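Local coordinates for glycoside Hydrolase Family 43_12 (PDB 7JVH), which is a family 43, subfamily 12 glycoside hydrolase from a gut metagenome that probably cleaves arabinose- or xylose-containing plant polysaccharides or oligosaccharides, at residues Gly479-Leu484 with Ile508-Thr513. Numbering follows the deposited sequence.
Sequences GKEQVL and IGKLKT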
ATOM      1  N   GLY A 479       7.954   5.965 -39.693  1.00 79.04           N
ATOM      2  CA  GLY A 479       7.407   6.119 -41.024  1.00 79.52           C
ATOM      3  C   GLY A 479       5.892   6.211 -40.895  1.00 80.09           C
ATOM      4  O   GLY A 479       5.370   6.896 -40.007  1.00 74.10           O
ATOM      5  N   LYS A 480       5.182   5.527 -41.795  1.00 91.33           N
ATOM      6  CA  LYS A 480       3.732   5.376 -41.703  1.00106.99           C
ATOM      7  C   LYS A 480       3.488   3.914 -41.352  1.00106.54           C
ATOM      8  O   LYS A 480       2.709   3.201 -42.003  1.00116.28           O
ATOM      9  CB  LYS A 480       3.017   5.789 -43.005  1.00120.36           C
ATOM     10  CG  LYS A 480       1.476   5.763 -42.913  1.00124.38           C
ATOM     11  CD  LYS A 480       0.939   6.505 -41.686  1.00120.01           C
ATOM     12  CE  LYS A 480      -0.571   6.389 -41.585  1.00112.58           C
ATOM     13  NZ  LYS A 480      -0.959   5.056 -41.064  1.00108.83           N
ATOM     14  N   GLU A 481       4.193   3.478 -40.308  1.00 91.81           N
ATOM     15  CA  GLU A 481       4.161   2.123 -39.810  1.00 84.73           C
ATOM     16  C   GLU A 481       4.339   2.111 -38.294  1.00 76.52           C
ATOM     17  O   GLU A 481       5.105   2.894 -37.733  1.00 78.79           O
ATOM     18  CB  GLU A 481       5.260   1.294 -40.470  1.00 82.55           C
ATOM     19  CG  GLU A 481       4.836   0.682 -41.805  1.00 95.65           C
ATOM     20  CD  GLU A 481       5.667  -0.536 -42.176  1.00102.94           C
ATOM     21  OE1 GLU A 481       6.047  -1.287 -41.220  1.00108.02           O
ATOM     22  OE2 GLU A 481       5.926  -0.733 -43.404  1.00 95.90           O
ATOM     23  N   GLN A 482       3.634   1.179 -37.643  1.00 68.36           N
ATOM     24  CA  GLN A 482       3.761   0.951 -36.217  1.00 58.30           C
ATOM     25  C   GLN A 482       4.749  -0.161 -35.913  1.00 56.09           C
ATOM     26  O   GLN A 482       4.916  -1.085 -36.695  1.00 60.01           O
ATOM     27  CB  GLN A 482       2.399   0.707 -35.570  1.00 50.51           C
ATOM     28  CG  GLN A 482       1.569   1.971 -35.396  1.00 58.07           C
ATOM     29  CD  GLN A 482       1.146   2.562 -36.710  1.00 56.15           C
ATOM     30  OE1 GLN A 482       0.706   1.833 -37.568  1.00 68.97           O
ATOM     31  NE2 GLN A 482       1.280   3.861 -36.876  1.00 67.83           N
ATOM     32  N   VAL A 483       5.391  -0.051 -34.744  1.00 44.16           N
ATOM     33  CA  VAL A 483       6.376  -1.002 -34.255  1.00 49.61           C
ATOM     34  C   VAL A 483       6.062  -1.283 -32.789  1.00 56.95           C
ATOM     35  O   VAL A 483       5.393  -0.495 -32.136  1.00 49.09           O
ATOM     36  CB  VAL A 483       7.800  -0.444 -34.381  1.00 44.20           C
ATOM     37  CG1 VAL A 483       8.138  -0.209 -35.828  1.00 40.82           C
ATOM     38  CG2 VAL A 483       7.937   0.849 -33.571  1.00 58.77           C
ATOM     39  N   LEU A 484       6.545  -2.416 -32.282  1.00 53.84           N
ATOM     40  CA  LEU A 484       6.467  -2.712 -30.873  1.00 41.35           C
ATOM     41  C   LEU A 484       7.858  -2.693 -30.284  1.00 53.43           C
ATOM     42  O   LEU A 484       8.777  -3.294 -30.834  1.00 57.45           O
ATOM     43  CB  LEU A 484       5.790  -4.068 -30.597  1.00 43.97           C
ATOM     44  CG  LEU A 484       4.276  -4.154 -30.583  1.00 59.34           C
ATOM     45  CD1 LEU A 484       3.883  -5.609 -30.362  1.00 70.05           C
ATOM     46  CD2 LEU A 484       3.670  -3.252 -29.516  1.00 57.33           C
ATOM     47  N   ILE A 508       4.972  -4.304 -36.873  1.00 59.63           N
ATOM     48  CA  ILE A 508       3.640  -4.914 -36.929  1.00 62.45           C
ATOM     49  C   ILE A 508       2.783  -4.340 -38.076  1.00 66.11           C
ATOM     50  O   ILE A 508       1.548  -4.450 -38.055  1.00 63.03           O
ATOM     51  CB  ILE A 508       2.908  -4.741 -35.579  1.00 58.37           C
ATOM     52  CG1 ILE A 508       2.783  -3.263 -35.199  1.00 59.66           C
ATOM     53  CG2 ILE A 508       3.669  -5.453 -34.477  1.00 54.98           C
ATOM     54  CD1 ILE A 508       1.835  -3.016 -34.062  1.00 59.88           C
ATOM     55  N   GLY A 509       3.450  -3.751 -39.075  1.00 68.12           N
ATOM     56  CA  GLY A 509       2.815  -3.098 -40.193  1.00 73.69           C
ATOM     57  C   GLY A 509       2.005  -1.894 -39.748  1.00 78.07           C
ATOM     58  O   GLY A 509       2.239  -1.286 -38.680  1.00 81.25           O
ATOM     59  N   LYS A 510       0.995  -1.590 -40.565  1.00 69.35           N
ATOM     60  CA  LYS A 510       0.104  -0.458 -40.375  1.00 62.80           C
ATOM     61  C   LYS A 510      -1.108  -0.838 -39.546  1.00 64.89           C
ATOM     62  O   LYS A 510      -2.088  -1.362 -40.065  1.00 73.98           O
ATOM     63  CB  LYS A 510      -0.369   0.040 -41.734  1.00 62.21           C
ATOM     64  CG  LYS A 510       0.732   0.545 -42.632  1.00 71.16           C
ATOM     65  CD  LYS A 510       0.170   1.548 -43.636  1.00 75.53           C
ATOM     66  CE  LYS A 510       1.219   2.030 -44.611  1.00 76.04           C
ATOM     67  NZ  LYS A 510       0.903   3.395 -45.133  1.00 79.22           N
ATOM     68  N   LEU A 511      -1.030  -0.582 -38.244  1.00 66.19           N
ATOM     69  CA  LEU A 511      -2.079  -0.951 -37.310  1.00 68.75           C
ATOM     70  C   LEU A 511      -3.446  -0.371 -37.716  1.00 69.52           C
ATOM     71  O   LEU A 511      -3.689   0.821 -37.563  1.00 68.11           O
ATOM     72  CB  LEU A 511      -1.693  -0.534 -35.889  1.00 65.28           C
ATOM     73  CG  LEU A 511      -2.327  -1.340 -34.769  1.00 61.36           C
ATOM     74  CD1 LEU A 511      -1.887  -2.794 -34.814  1.00 50.19           C
ATOM     75  CD2 LEU A 511      -1.951  -0.708 -33.429  1.00 66.34           C
ATOM     76  N   LYS A 512      -4.298  -1.221 -38.305  1.00 74.43           N
ATOM     77  CA  LYS A 512      -5.659  -0.858 -38.714  1.00 75.58           C
ATOM     78  C   LYS A 512      -6.722  -1.547 -37.849  1.00 71.18           C
ATOM     79  O   LYS A 512      -7.912  -1.497 -38.187  1.00 67.63           O
ATOM     80  CB  LYS A 512      -5.891  -1.215 -40.188  1.00 81.24           C
ATOM     81  CG  LYS A 512      -4.925  -0.576 -41.166  1.00 82.42           C
ATOM     82  CD  LYS A 512      -5.325  -0.835 -42.596  1.00 94.36           C
ATOM     83  CE  LYS A 512      -4.349  -0.115 -43.522  1.00 97.48           C
ATOM     84  NZ  LYS A 512      -4.533  -0.529 -44.950  1.00 95.48           N
ATOM     85  N   THR A 513      -6.300  -2.185 -36.748  1.00 63.09           N
ATOM     86  CA  THR A 513      -7.220  -2.811 -35.796  1.00 65.30           C
ATOM     87  C   THR A 513      -6.699  -2.612 -34.379  1.00 69.38           C
ATOM     88  O   THR A 513      -5.534  -2.278 -34.197  1.00 64.67           O
ATOM     89  CB  THR A 513      -7.358  -4.339 -36.012  1.00 66.12           C
ATOM     90  OG1 THR A 513      -6.303  -5.017 -35.324  1.00 57.36           O
ATOM     91  CG2 THR A 513      -7.306  -4.714 -37.493  1.00 60.79           C
TER
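Gln482 meets the loop 508-513 with both its backbone and its side chain. Its backbone N donates to Gly509 O at 3.0 Å, from above the carbonyl plane. Its backbone O accepts from Ile508 N at 3.2 Å, in a nearly straight bond. The side chain starts at Gln482 CB, which lies 3.7 Å from Gly509 O and also packs against Ile508 CG1. Gln482 CG lies anti to the carbonyl carbon (chi1 -76°) and touches Leu511 CB at 4.1 Å. A bend at chi2 (67°) then brings Gln482 OE1 to Leu511 N, 3.1 Å away. That donor is tilted 20° from the amide plane. NE2 makes a weak hydrogen bond to Thr477 OG1. With an alanine here, Leu511 N would probably be left without its acceptor, and the backbone bonds alone would tie the loop to residue 482. Further along, Leu484 CD1 meets Ile508 CG2 at 4.1 Å, the two side chains crossing at about a right angle. At the exposed end, Lys510 lays its extended chain by Lys480 O, with Lys510 CE at 3.2 Å. The contact lies in the C-terminal concanavalin A-like domain. The two backbone bonds of Gln482 lie next to the antiparallel pairing of strands 482-489 and 501-507, at the loop that leads to strand 515-522. Strand 469-477 flanks strand 482-489. From the other sheet, Tyr451 of strand 442-451 touches Gln482 and Leu511, and Tyr530 of strand 525-531 touches Leu484 and Ile508.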